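Local coordinates for acyl-CoA dehydrogenase domain protein Tcur3481 (Thermomonospora curvata, PDB 6WY9) that binds FAD, held here in the reduced dihydro form, and probably takes part in acyl-CoA dehydrogenation as a member of the acyl-CoA dehydrogenase family, at residues A16-I19 with F20-A24; R28-A31 with V32-S35; V230-G233 with V234-A238; G253-L256 with G257-Q260; A304-G307 with G308-V312. All blocks are in the same frame, centred on the assembly; numbering follows the deposited sequence.

Contact 1 (A16-I19 with F20-A24)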
loop_
_atom_site.group_PDB
_atom_site.type_symbol
_atom_site.label_atom_id
_atom_site.label_comp_id
_atom_site.label_asym_id
_atom_site.label_seq_id
_atom_site.Cartn_x
_atom_site.Cartn_y
_atom_site.Cartn_z
ATOM N N ALA B 16 6.744 -12.304 -33.252
ATOM C CA ALA B 16 7.302 -12.763 -31.984
ATOM C C ALA B 16 6.279 -13.584 -31.214
ATOM O O ALA B 16 6.600 -14.643 -30.660
ATOM C CB ALA B 16 7.782 -11.580 -31.147
ATOM N N ARG B 17 5.031 -13.136 -31.215
ATOM C CA ARG B 17 3.994 -13.860 -30.496
ATOM C C ARG B 17 3.850 -15.285 -31.013
ATOM O O ARG B 17 3.704 -16.224 -30.224
ATOM C CB ARG B 17 2.672 -13.116 -30.611
ATOM C CG ARG B 17 1.537 -13.792 -29.881
ATOM C CD ARG B 17 0.397 -12.777 -29.642
ATOM N NE ARG B 17 0.736 -11.764 -28.627
ATOM C CZ ARG B 17 0.138 -10.574 -28.482
ATOM N NH1 ARG B 17 -0.844 -10.189 -29.289
ATOM N NH2 ARG B 17 0.531 -9.750 -27.524
ATOM N N GLN B 18 3.876 -15.469 -32.339
ATOM C CA GLN B 18 3.699 -16.808 -32.882
ATOM C C GLN B 18 4.881 -17.689 -32.521
ATOM O O GLN B 18 4.717 -18.867 -32.174
ATOM C CB GLN B 18 3.546 -16.753 -34.402
ATOM C CG GLN B 18 3.319 -18.132 -35.014
ATOM C CD GLN B 18 1.976 -18.729 -34.621
ATOM O OE1 GLN B 18 1.901 -19.763 -33.933
ATOM N NE2 GLN B 18 0.902 -18.067 -35.038
ATOM N N ILE B 19 6.092 -17.143 -32.635
ATOM C CA ILE B 19 7.275 -17.947 -32.357
ATOM C C ILE B 19 7.312 -18.327 -30.873
ATOM O O ILE B 19 7.511 -19.497 -30.510
ATOM C CB ILE B 19 8.527 -17.188 -32.823
ATOM C CG1 ILE B 19 8.515 -17.112 -34.363
ATOM C CG2 ILE B 19 9.870 -17.784 -32.262
ATOM C CD1 ILE B 19 9.646 -16.256 -34.865
ATOM N N PHE B 20 7.045 -17.354 -29.998
ATOM C CA PHE B 20 7.052 -17.641 -28.567
ATOM C C PHE B 20 5.945 -18.612 -28.201
ATOM O O PHE B 20 6.135 -19.490 -27.359
ATOM C CB PHE B 20 6.909 -16.344 -27.760
ATOM C CG PHE B 20 8.146 -15.475 -27.757
ATOM C CD1 PHE B 20 9.408 -16.022 -27.549
ATOM C CD2 PHE B 20 8.043 -14.104 -27.925
ATOM C CE1 PHE B 20 10.542 -15.224 -27.520
ATOM C CE2 PHE B 20 9.182 -13.304 -27.902
ATOM C CZ PHE B 20 10.425 -13.856 -27.705
ATOM N N THR B 21 4.769 -18.455 -28.811
ATOM C CA THR B 21 3.653 -19.351 -28.555
ATOM C C THR B 21 3.968 -20.782 -28.975
ATOM O O THR B 21 3.583 -21.737 -28.285
ATOM C CB THR B 21 2.433 -18.847 -29.303
ATOM O OG1 THR B 21 2.059 -17.573 -28.774
ATOM C CG2 THR B 21 1.256 -19.845 -29.148
ATOM N N ASP B 22 4.640 -20.950 -30.124
ATOM C CA ASP B 22 5.010 -22.294 -30.581
ATOM C C ASP B 22 6.053 -22.963 -29.688
ATOM O O ASP B 22 6.142 -24.197 -29.678
ATOM C CB ASP B 22 5.576 -22.257 -32.003
ATOM C CG ASP B 22 4.541 -21.912 -33.031
ATOM O OD1 ASP B 22 3.340 -22.042 -32.740
ATOM O OD2 ASP B 22 4.948 -21.536 -34.149
ATOM N N HIS B 23 6.889 -22.205 -28.981
ATOM C CA HIS B 23 7.986 -22.868 -28.279
ATOM C C HIS B 23 7.991 -22.699 -26.769
ATOM O O HIS B 23 8.714 -23.436 -26.092
ATOM C CB HIS B 23 9.342 -22.430 -28.873
ATOM C CG HIS B 23 9.512 -22.870 -30.294
ATOM N ND1 HIS B 23 9.344 -24.187 -30.687
ATOM C CD2 HIS B 23 9.727 -22.166 -31.429
ATOM C CE1 HIS B 23 9.473 -24.277 -32.000
ATOM N NE2 HIS B 23 9.709 -23.066 -32.474
ATOM N N ALA B 24 7.211 -21.780 -26.212
ATOM C CA ALA B 24 7.161 -21.592 -24.761
ATOM C C ALA B 24 5.976 -22.356 -24.178
ATOM O O ALA B 24 4.980 -21.792 -23.688
ATOM C CB ALA B 24 7.102 -20.103 -24.415
#
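Phe20 leans back along helix 5-23 onto Ala16, one turn earlier. Its CB begins 3.4 Å from Ala16 O, the same carbonyl that accepts the nearly straight backbone bond from Phe20 N. With CG swung beside the backbone N, opposite the carbonyl carbon (chi1 -73°), the ring follows that carbonyl: CD2 comes within 3.1 Å of Ala16 O. Farther out, CE2 rests on the methyl of Ala16, CE2 to CB 3.9 Å. The ring is also covered by Leu43 of helix 41-49 and by Glu77 and Gln78 of helix 67-80, so this stripe of the helix faces the interior of the N-terminal helical domain.

The next stripe is polar. Arg17 O takes two bonds from Thr21, one from N (2.8 Å) and one from OG1 (2.6 Å), and the two donors arrive from opposite faces of the carbonyl plane. The guanidinium of Arg17 is engaged outside the segment, NH2 forming a salt bridge with Glu77. After these regular turns the helix weakens: the bond from His23 N to Ile19 O is long, 3.2 Å, and weak, and Phe20 O collects both His23 N and Ala24 N. The result is a two-sided helix end, apolar where Ala16 and Phe20 meet the neighbouring helices, and on the more exposed side satisfying its own hydroxyl through the backbone of Arg17.

Contact 2 (R28-A31 with V32-S35)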
loop_
_atom_site.group_PDB
_atom_site.type_symbol
_atom_site.label_atom_id
_atom_site.label_comp_id
_atom_site.label_asym_id
_atom_site.label_seq_id
_atom_site.Cartn_x
_atom_site.Cartn_y
_atom_site.Cartn_z
ATOM N N ARG B 28 8.129 -27.712 -23.320
ATOM C CA ARG B 28 9.434 -27.143 -23.674
ATOM C C ARG B 28 10.014 -26.283 -22.535
ATOM O O ARG B 28 11.232 -26.294 -22.300
ATOM C CB ARG B 28 9.346 -26.334 -24.974
ATOM C CG ARG B 28 10.724 -25.708 -25.404
ATOM C CD ARG B 28 11.680 -26.814 -25.842
ATOM N NE ARG B 28 12.856 -26.284 -26.532
ATOM C CZ ARG B 28 13.885 -27.025 -26.909
ATOM N NH1 ARG B 28 13.891 -28.329 -26.670
ATOM N NH2 ARG B 28 14.906 -26.452 -27.533
ATOM N N LEU B 29 9.163 -25.571 -21.787
ATOM C CA LEU B 29 9.676 -24.781 -20.672
ATOM C C LEU B 29 10.336 -25.676 -19.626
ATOM O O LEU B 29 11.374 -25.319 -19.038
ATOM C CB LEU B 29 8.552 -23.956 -20.042
ATOM C CG LEU B 29 8.014 -22.772 -20.851
ATOM C CD1 LEU B 29 6.893 -22.035 -20.068
ATOM C CD2 LEU B 29 9.135 -21.809 -21.360
ATOM N N ARG B 30 9.746 -26.844 -19.381
ATOM C CA ARG B 30 10.303 -27.775 -18.415
ATOM C C ARG B 30 11.631 -28.354 -18.918
ATOM O O ARG B 30 12.604 -28.440 -18.163
ATOM C CB ARG B 30 9.275 -28.881 -18.137
ATOM C CG ARG B 30 9.825 -29.990 -17.252
ATOM C CD ARG B 30 10.361 -29.433 -15.927
ATOM N NE ARG B 30 9.417 -28.524 -15.241
ATOM C CZ ARG B 30 8.289 -28.892 -14.633
ATOM N NH1 ARG B 30 7.912 -30.171 -14.618
ATOM N NH2 ARG B 30 7.518 -27.978 -14.051
ATOM N N ALA B 31 11.683 -28.742 -20.193
ATOM C CA ALA B 31 12.935 -29.214 -20.787
ATOM C C ALA B 31 14.030 -28.161 -20.671
ATOM O O ALA B 31 15.175 -28.470 -20.322
ATOM C CB ALA B 31 12.707 -29.571 -22.257
ATOM N N VAL B 32 13.713 -26.904 -20.974
ATOM C CA VAL B 32 14.779 -25.906 -21.004
ATOM C C VAL B 32 15.203 -25.530 -19.579
ATOM O O VAL B 32 16.402 -25.386 -19.286
ATOM C CB VAL B 32 14.337 -24.679 -21.824
ATOM C CG1 VAL B 32 15.339 -23.490 -21.614
ATOM C CG2 VAL B 32 14.307 -25.059 -23.302
ATOM N N GLU B 33 14.244 -25.433 -18.662
ATOM C CA GLU B 33 14.583 -24.971 -17.318
ATOM C C GLU B 33 15.298 -26.052 -16.495
ATOM O O GLU B 33 15.759 -25.759 -15.392
ATOM C CB GLU B 33 13.320 -24.440 -16.605
ATOM C CG GLU B 33 12.400 -25.570 -16.133
ATOM C CD GLU B 33 11.008 -25.098 -15.686
ATOM O OE1 GLU B 33 10.105 -25.982 -15.497
ATOM O OE2 GLU B 33 10.822 -23.858 -15.535
ATOM N N THR B 34 15.416 -27.281 -16.998
ATOM C CA THR B 34 16.224 -28.320 -16.369
ATOM C C THR B 34 17.486 -28.655 -17.158
ATOM O O THR B 34 18.161 -29.649 -16.844
ATOM C CB THR B 34 15.402 -29.600 -16.173
ATOM O OG1 THR B 34 14.874 -30.025 -17.440
ATOM C CG2 THR B 34 14.248 -29.319 -15.186
ATOM N N SER B 35 17.820 -27.870 -18.175
ATOM C CA SER B 35 19.026 -28.107 -18.963
ATOM C C SER B 35 20.217 -27.419 -18.296
ATOM O O SER B 35 20.062 -26.663 -17.337
ATOM C CB SER B 35 18.853 -27.543 -20.367
ATOM O OG SER B 35 18.651 -26.141 -20.223
#
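Arg30 and Glu33 form an i to i+3 salt bridge toward the C-terminal end of helix 26-33, in the N-terminal helical domain. Arg30 NE gives its hydrogen to Glu33 OE1 at 2.6 Å and 170°, and OE1 receives it on the anti lone pair, the one away from OE2. The carboxylate comes in at the guanidinium's edge, the two groups nearly coplanar. Arg30 reaches this position by bending twice, at chi2 and chi3, whereas Glu33 runs extended beyond a CG that sits between its own N and carbonyl carbon (chi1 75°), with CG passing 3.1 Å from Leu29 O.

One residue on, Thr34 OG1 hydrogen-bonds Arg30 O at 2.9 Å, and its CG2 lies 4.0 Å from Arg30 CD. On another side of the helix, CG2 of Val32 lies over one face of the Arg28 guanidinium, 3.7 Å from NE.

Farther out, both charges of the pair have a second mate, Glu33 OE2 in Arg332 NE and Arg30 NH1 in Asp327, while Arg28 NH2 makes a salt bridge of its own with Asp40. The alternating charges are likely to hold both ends of the Arg30-Glu33 pair fixed in rotation, and they connect this short helix to the start of helix 330-340. Where the chain leaves the helix, Ser35 OG bonds Val32 O at 2.6 Å, in the carbonyl plane and on a lone pair.

Contact 3 (V230-G233 with V234-A238)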
loop_
_atom_site.group_PDB
_atom_site.type_symbol
_atom_site.label_atom_id
_atom_site.label_comp_id
_atom_site.label_asym_id
_atom_site.label_seq_id
_atom_site.Cartn_x
_atom_site.Cartn_y
_atom_site.Cartn_z
ATOM N N VAL B 230 10.305 -6.260 -20.406
ATOM C CA VAL B 230 10.050 -7.670 -20.089
ATOM C C VAL B 230 9.022 -7.759 -18.966
ATOM O O VAL B 230 8.088 -8.575 -19.000
ATOM C CB VAL B 230 11.365 -8.376 -19.687
ATOM C CG1 VAL B 230 11.094 -9.863 -19.326
ATOM C CG2 VAL B 230 12.440 -8.215 -20.779
ATOM N N GLN B 231 9.187 -6.913 -17.951
ATOM C CA GLN B 231 8.291 -6.966 -16.809
ATOM C C GLN B 231 6.875 -6.643 -17.239
ATOM O O GLN B 231 5.908 -7.214 -16.720
ATOM C CB GLN B 231 8.749 -5.977 -15.723
ATOM C CG GLN B 231 7.995 -6.143 -14.377
ATOM C CD GLN B 231 8.540 -7.302 -13.576
ATOM O OE1 GLN B 231 8.792 -8.384 -14.127
ATOM N NE2 GLN B 231 8.737 -7.090 -12.266
ATOM N N LEU B 232 6.724 -5.652 -18.106
ATOM C CA LEU B 232 5.382 -5.373 -18.604
ATOM C C LEU B 232 4.766 -6.638 -19.200
ATOM O O LEU B 232 3.590 -6.934 -18.955
ATOM C CB LEU B 232 5.435 -4.261 -19.651
ATOM C CG LEU B 232 4.099 -3.919 -20.356
ATOM C CD1 LEU B 232 2.983 -3.392 -19.328
ATOM C CD2 LEU B 232 4.430 -2.879 -21.440
ATOM N N GLY B 233 5.541 -7.391 -19.998
ATOM C CA GLY B 233 5.001 -8.597 -20.606
ATOM C C GLY B 233 4.717 -9.680 -19.573
ATOM O O GLY B 233 3.665 -10.333 -19.607
ATOM N N VAL B 234 5.624 -9.853 -18.606
ATOM C CA VAL B 234 5.361 -10.797 -17.518
ATOM C C VAL B 234 4.048 -10.458 -16.817
ATOM O O VAL B 234 3.219 -11.336 -16.560
ATOM C CB VAL B 234 6.525 -10.821 -16.511
ATOM C CG1 VAL B 234 6.142 -11.691 -15.292
ATOM C CG2 VAL B 234 7.835 -11.366 -17.215
ATOM N N ALA B 235 3.867 -9.198 -16.431
ATOM C CA ALA B 235 2.672 -8.869 -15.651
ATOM C C ALA B 235 1.414 -9.048 -16.491
ATOM O O ALA B 235 0.389 -9.521 -15.990
ATOM C CB ALA B 235 2.748 -7.428 -15.116
ATOM N N SER B 236 1.473 -8.642 -17.767
ATOM C CA SER B 236 0.338 -8.785 -18.666
ATOM C C SER B 236 -0.042 -10.254 -18.829
ATOM O O SER B 236 -1.223 -10.614 -18.768
ATOM C CB SER B 236 0.679 -8.174 -20.039
ATOM O OG SER B 236 0.904 -6.774 -19.904
ATOM N N GLY B 237 0.950 -11.110 -19.063
ATOM C CA GLY B 237 0.654 -12.524 -19.239
ATOM C C GLY B 237 0.109 -13.135 -17.963
ATOM O O GLY B 237 -0.841 -13.916 -17.999
ATOM N N ALA B 238 0.693 -12.769 -16.816
ATOM C CA ALA B 238 0.204 -13.268 -15.535
ATOM C C ALA B 238 -1.258 -12.880 -15.327
ATOM O O ALA B 238 -2.093 -13.707 -14.931
ATOM C CB ALA B 238 1.075 -12.706 -14.390
#
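A chi1 of -64° in Ser236 folds OG back over the preceding turn, where the hydroxyl reaches Leu232 O at 2.9 Å. That oxygen already accepts from Ser236 N at 3.0 Å; the two donors come from opposite faces of the carbonyl plane, OG well above it. CD1 of Leu232 passes 4.0 Å from Ser236 OG, an apolar neighbour to the hydroxyl.

Val234 meets Val230 through one methyl: its CG2 lies 3.3 Å from Val230 O and 4.2 Å from Val230 CG1. All this lies in the middle of helix 215-248, a long helix of the C-terminal all-helical domain, with helices 260-288, 295-319 and 330-340 around it. The backbone keeps a regular i to i+4 pattern, and Gly237 N to Gly233 O is 2.9 Å.

The Gln231 chain bends at chi2 (79°), bringing OE1 to 4.1 Å from Val234 CB, while NE2 is held by Ala304 O and Gly337 O, on helices 295-319 and 330-340. Gln231 OE1 itself is buried without a hydrogen-bonding partner in the model.

Contact 4 (G253-L256 with G257-Q260). With FDA (dihydroflavine-adenine dinucleotide), chain C.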
loop_
_atom_site.group_PDB
_atom_site.type_symbol
_atom_site.label_atom_id
_atom_site.label_comp_id
_atom_site.label_asym_id
_atom_site.label_seq_id
_atom_site.Cartn_x
_atom_site.Cartn_y
_atom_site.Cartn_z
ATOM N N GLY B 253 -20.639 -21.967 -5.278
ATOM C CA GLY B 253 -21.625 -21.999 -6.335
ATOM C C GLY B 253 -21.469 -20.961 -7.437
ATOM O O GLY B 253 -22.390 -20.814 -8.246
ATOM N N ARG B 254 -20.338 -20.273 -7.540
ATOM C CA ARG B 254 -20.180 -19.263 -8.582
ATOM C C ARG B 254 -18.715 -19.076 -8.916
ATOM O O ARG B 254 -17.835 -19.410 -8.108
ATOM C CB ARG B 254 -20.808 -17.918 -8.163
ATOM C CG ARG B 254 -20.365 -17.334 -6.820
ATOM C CD ARG B 254 -21.374 -16.224 -6.376
ATOM N NE ARG B 254 -20.715 -15.001 -5.913
ATOM C CZ ARG B 254 -20.910 -14.453 -4.720
ATOM N NH1 ARG B 254 -21.751 -15.013 -3.869
ATOM N NH2 ARG B 254 -20.274 -13.341 -4.382
ATOM N N PRO B 255 -18.392 -18.508 -10.078
ATOM C CA PRO B 255 -16.993 -18.252 -10.418
ATOM C C PRO B 255 -16.306 -17.360 -9.388
ATOM O O PRO B 255 -16.864 -16.348 -8.943
ATOM C CB PRO B 255 -17.074 -17.550 -11.786
ATOM C CG PRO B 255 -18.385 -18.058 -12.382
ATOM C CD PRO B 255 -19.320 -18.142 -11.185
ATOM N N LEU B 256 -15.068 -17.725 -9.026
ATOM C CA LEU B 256 -14.261 -16.828 -8.195
ATOM C C LEU B 256 -14.241 -15.421 -8.783
ATOM O O LEU B 256 -14.193 -14.422 -8.047
ATOM C CB LEU B 256 -12.820 -17.361 -8.080
ATOM C CG LEU B 256 -12.645 -18.664 -7.299
ATOM C CD1 LEU B 256 -11.143 -19.034 -7.184
ATOM C CD2 LEU B 256 -13.286 -18.493 -5.885
ATOM N N GLY B 257 -14.327 -15.330 -10.106
ATOM C CA GLY B 257 -14.275 -14.059 -10.795
ATOM C C GLY B 257 -15.431 -13.144 -10.478
ATOM O O GLY B 257 -15.370 -11.958 -10.827
ATOM N N THR B 258 -16.477 -13.652 -9.821
ATOM C CA THR B 258 -17.618 -12.802 -9.477
ATOM C C THR B 258 -17.477 -12.148 -8.108
ATOM O O THR B 258 -18.299 -11.300 -7.775
ATOM C CB THR B 258 -18.939 -13.587 -9.451
ATOM O OG1 THR B 258 -18.869 -14.533 -8.381
ATOM C CG2 THR B 258 -19.193 -14.330 -10.793
ATOM N N PHE B 259 -16.481 -12.536 -7.300
ATOM C CA PHE B 259 -16.338 -11.938 -5.969
ATOM C C PHE B 259 -15.763 -10.548 -6.110
ATOM O O PHE B 259 -14.773 -10.362 -6.817
ATOM C CB PHE B 259 -15.445 -12.816 -5.069
ATOM C CG PHE B 259 -16.178 -14.065 -4.585
ATOM C CD1 PHE B 259 -16.998 -14.020 -3.461
ATOM C CD2 PHE B 259 -16.121 -15.248 -5.303
ATOM C CE1 PHE B 259 -17.709 -15.161 -3.050
ATOM C CE2 PHE B 259 -16.833 -16.395 -4.900
ATOM C CZ PHE B 259 -17.618 -16.343 -3.789
ATOM N N GLN B 260 -16.355 -9.579 -5.419
ATOM C CA GLN B 260 -15.885 -8.195 -5.558
ATOM C C GLN B 260 -14.407 -8.036 -5.201
ATOM O O GLN B 260 -13.670 -7.320 -5.897
ATOM C CB GLN B 260 -16.736 -7.240 -4.693
ATOM C CG GLN B 260 -16.460 -5.800 -5.043
ATOM C CD GLN B 260 -17.427 -4.836 -4.364
ATOM O OE1 GLN B 260 -17.691 -4.964 -3.181
ATOM N NE2 GLN B 260 -17.938 -3.880 -5.118
HETATM P PA FDA C . -9.623 -21.507 -4.114
HETATM O O1A FDA C . -9.753 -21.783 -5.578
HETATM O O2A FDA C . -10.773 -21.884 -3.166
HETATM O O5B FDA C . -9.515 -19.829 -3.915
HETATM C C5B FDA C . -8.428 -19.380 -4.680
HETATM C C4B FDA C . -8.292 -17.870 -4.406
HETATM O O4B FDA C . -9.658 -17.289 -4.661
HETATM C C3B FDA C . -8.079 -17.542 -2.927
HETATM O O3B FDA C . -6.743 -17.500 -2.584
HETATM C C2B FDA C . -8.630 -16.130 -2.852
HETATM O O2B FDA C . -7.780 -15.119 -3.517
HETATM C C1B FDA C . -9.922 -16.196 -3.724
HETATM N N9A FDA C . -11.155 -16.425 -2.973
HETATM C C8A FDA C . -11.734 -17.647 -2.577
HETATM N N7A FDA C . -12.899 -17.479 -1.963
HETATM C C5A FDA C . -13.099 -16.115 -1.946
HETATM C C6A FDA C . -14.139 -15.342 -1.406
HETATM N N6A FDA C . -15.193 -15.908 -0.786
HETATM N N1A FDA C . -14.111 -13.996 -1.505
HETATM C C2A FDA C . -13.011 -13.495 -2.141
HETATM N N3A FDA C . -11.935 -14.102 -2.698
HETATM C C4A FDA C . -12.027 -15.436 -2.586
HETATM N N1 FDA C . -5.097 -28.603 2.554
HETATM C C2 FDA C . -5.386 -29.759 3.308
HETATM O O2 FDA C . -6.547 -30.226 3.323
HETATM N N3 FDA C . -4.323 -30.316 4.010
HETATM C C4 FDA C . -3.002 -29.811 4.003
HETATM O O4 FDA C . -2.129 -30.389 4.636
HETATM C C4X FDA C . -2.797 -28.632 3.205
HETATM N N5 FDA C . -1.520 -28.072 3.141
HETATM C C5X FDA C . -1.209 -27.298 2.055
HETATM C C6 FDA C . 0.071 -27.066 1.708
HETATM C C7 FDA C . 0.346 -26.280 0.561
HETATM C C7M FDA C . 1.707 -26.064 0.226
HETATM C C8 FDA C . -0.631 -25.731 -0.183
HETATM C C8M FDA C . -0.347 -24.902 -1.372
HETATM C C9 FDA C . -1.948 -25.939 0.189
HETATM C C9A FDA C . -2.229 -26.732 1.296
HETATM N N10 FDA C . -3.559 -26.955 1.693
HETATM C C10 FDA C . -3.801 -28.070 2.500
HETATM C "C1'" FDA C . -4.659 -26.452 0.822
HETATM C "C2'" FDA C . -5.193 -25.071 1.298
HETATM O "O2'" FDA C . -5.914 -25.203 2.427
HETATM C "C3'" FDA C . -6.059 -24.557 0.060
HETATM O "O3'" FDA C . -5.226 -24.220 -1.031
HETATM C "C4'" FDA C . -6.944 -23.390 0.472
HETATM O "O4'" FDA C . -7.920 -23.893 1.318
HETATM C "C5'" FDA C . -7.486 -22.709 -0.814
HETATM O "O5'" FDA C . -8.274 -23.644 -1.489
HETATM P P FDA C . -7.956 -23.560 -3.093
HETATM O O1P FDA C . -6.528 -23.794 -3.205
HETATM O O2P FDA C . -8.944 -24.487 -3.784
HETATM O O3P FDA C . -8.202 -22.002 -3.611
#
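Thr258 and Phe259 fold their backbone N-H groups back onto Pro255 O (2.9 Å) and Leu256 O (3.1 Å), each donor standing well above the carbonyl plane, in a tight 3-10 turn that joins strand 254-255 to helix 260-288 and leaves Phe259 at the N-cap position. This turn forms part of the adenine end of the flavin dinucleotide pocket.

The Phe259 ring is sandwiched. Over one face lies the guanidinium of Arg254 in a cation-pi stack, centres 4.1 Å apart and planes at 18°; over the opposite face lies the adenine amino group, N6A of the bound FDA, 3.5 Å from Phe259 CE1. Arg254 CG sits between its backbone N and carbonyl carbon (chi1 53°), and a bend at chi3 lays the guanidinium over the ring. Thr258 is likely to steady its rotation: OG1 lies in the guanidinium plane, accepts from Arg254 NE at 3.1 Å and donates to Pro255 O at 2.8 Å. A leucine in place of Arg254 would remove the cation and the NE donor, and would probably leave Phe259 without its flat partner behind the adenine and Thr258 OG1 without its donor.

Outside the turn, Arg254 also packs on the backbone of a partner protein chain, and Gln260 OE1 bonds Ala261 N of a second copy of this protein. Next to the adenine, at the ribose, CD1 of Leu256 lies 3.4 Å from FDA O4B.

Contact 5 (A304-G307 with G308-V312)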
loop_
_atom_site.group_PDB
_atom_site.type_symbol
_atom_site.label_atom_id
_atom_site.label_comp_id
_atom_site.label_asym_id
_atom_site.label_seq_id
_atom_site.Cartn_x
_atom_site.Cartn_y
_atom_site.Cartn_z
ATOM N N ALA B 304 8.091 -1.032 -12.977
ATOM C CA ALA B 304 8.393 -2.458 -13.141
ATOM C C ALA B 304 8.665 -3.113 -11.800
ATOM O O ALA B 304 8.178 -4.220 -11.526
ATOM C CB ALA B 304 9.629 -2.643 -14.050
ATOM N N ASP B 305 9.493 -2.456 -10.976
ATOM C CA ASP B 305 9.952 -3.049 -9.722
ATOM C C ASP B 305 8.822 -3.148 -8.715
ATOM O O ASP B 305 8.793 -4.072 -7.892
ATOM C CB ASP B 305 11.062 -2.206 -9.082
ATOM C CG ASP B 305 12.297 -2.114 -9.939
ATOM O OD1 ASP B 305 12.472 -2.979 -10.793
ATOM O OD2 ASP B 305 13.088 -1.180 -9.688
ATOM N N GLU B 306 7.931 -2.160 -8.699
ATOM C CA GLU B 306 6.912 -2.107 -7.652
ATOM C C GLU B 306 5.567 -2.591 -8.185
ATOM O O GLU B 306 4.969 -3.515 -7.632
ATOM C CB GLU B 306 6.799 -0.670 -7.098
ATOM C CG GLU B 306 5.746 -0.459 -5.991
ATOM C CD GLU B 306 6.191 -1.032 -4.648
ATOM O OE1 GLU B 306 7.418 -1.125 -4.384
ATOM O OE2 GLU B 306 5.296 -1.402 -3.862
ATOM N N GLY B 307 5.082 -1.973 -9.249
ATOM C CA GLY B 307 3.852 -2.456 -9.868
ATOM C C GLY B 307 3.973 -3.882 -10.402
ATOM O O GLY B 307 3.113 -4.727 -10.144
ATOM N N GLY B 308 5.051 -4.173 -11.133
ATOM C CA GLY B 308 5.205 -5.520 -11.687
ATOM C C GLY B 308 5.267 -6.589 -10.610
ATOM O O GLY B 308 4.650 -7.656 -10.733
ATOM N N LEU B 309 5.974 -6.297 -9.522
ATOM C CA LEU B 309 6.044 -7.240 -8.420
ATOM C C LEU B 309 4.699 -7.363 -7.732
ATOM O O LEU B 309 4.308 -8.473 -7.346
ATOM C CB LEU B 309 7.099 -6.826 -7.404
ATOM C CG LEU B 309 7.416 -7.902 -6.360
ATOM C CD1 LEU B 309 7.789 -9.238 -7.125
ATOM C CD2 LEU B 309 8.550 -7.392 -5.512
ATOM N N ASN B 310 3.971 -6.247 -7.553
ATOM C CA ASN B 310 2.620 -6.370 -6.989
ATOM C C ASN B 310 1.754 -7.289 -7.850
ATOM O O ASN B 310 1.035 -8.137 -7.321
ATOM C CB ASN B 310 1.903 -5.027 -6.878
ATOM C CG ASN B 310 2.483 -4.115 -5.833
ATOM O OD1 ASN B 310 3.228 -4.527 -4.909
ATOM N ND2 ASN B 310 2.073 -2.859 -5.929
ATOM N N VAL B 311 1.759 -7.089 -9.171
ATOM C CA VAL B 311 0.900 -7.910 -10.028
ATOM C C VAL B 311 1.176 -9.393 -9.791
ATOM O O VAL B 311 0.247 -10.173 -9.558
ATOM C CB VAL B 311 1.063 -7.550 -11.518
ATOM C CG1 VAL B 311 0.284 -8.637 -12.431
ATOM C CG2 VAL B 311 0.584 -6.079 -11.816
ATOM N N VAL B 312 2.448 -9.818 -9.881
ATOM C CA VAL B 312 2.694 -11.278 -9.791
ATOM C C VAL B 312 2.456 -11.822 -8.379
ATOM O O VAL B 312 2.172 -13.007 -8.237
ATOM C CB VAL B 312 4.104 -11.683 -10.290
ATOM C CG1 VAL B 312 4.261 -11.341 -11.841
ATOM C CG2 VAL B 312 5.272 -11.070 -9.436
HETATM O O HOH W 1 2.960 -0.767 -4.032
#
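Asn310 N donates to Glu306 O at 2.9 Å and 161°, and Val311 N bonds Gly307 O just as closely, so the regular i to i+4 pattern is in place here, right after a wider pi-type turn at 304-307. Asn310 CG is turned beside its own backbone N (chi1 -69°), which brings it within 3.1 Å of Glu306 O. The amide plane stands almost perpendicular to the Glu306 carboxylate, at 86°, and a water accepts from Asn310 ND2 at 3.0 Å. Asn310 ND2 also bonds Glu272, and OD1 a basic side chain of a partner protein chain. An alanine here would take away the whole amide and would probably leave both Glu272 and that basic group without their mate.

Leu309 CB lies 3.3 Å from Asp305 O. The segment belongs to helix 295-319 of the C-terminal bundle, where Val311 touches Ala235 of helix 215-248 and Cys269 of helix 260-288, and Leu309 meets helix 330-340.

Overall arrangement
All five contacts are local and follow one another in series; none encloses or crosses another. Contact 1, at the end of helix 5-23, runs through a short turn into contact 2 on helix 26-33, and the two touch where His23 O meets Arg28 CG at 3.1 Å. Both belong to the N-terminal helical domain. Contact 3 then lies mid-way along helix 215-248, in the C-terminal helical domain. Contact 4 follows in the link to helix 260-288, its centre about 24 Å from that of contact 3, at the flavin pocket and the subunit interface. Contact 5 returns to the bundle on helix 295-319, its centre about 9 Å from that of contact 3, with Val234 CG1 and Val312 CG1 3.9 Å apart.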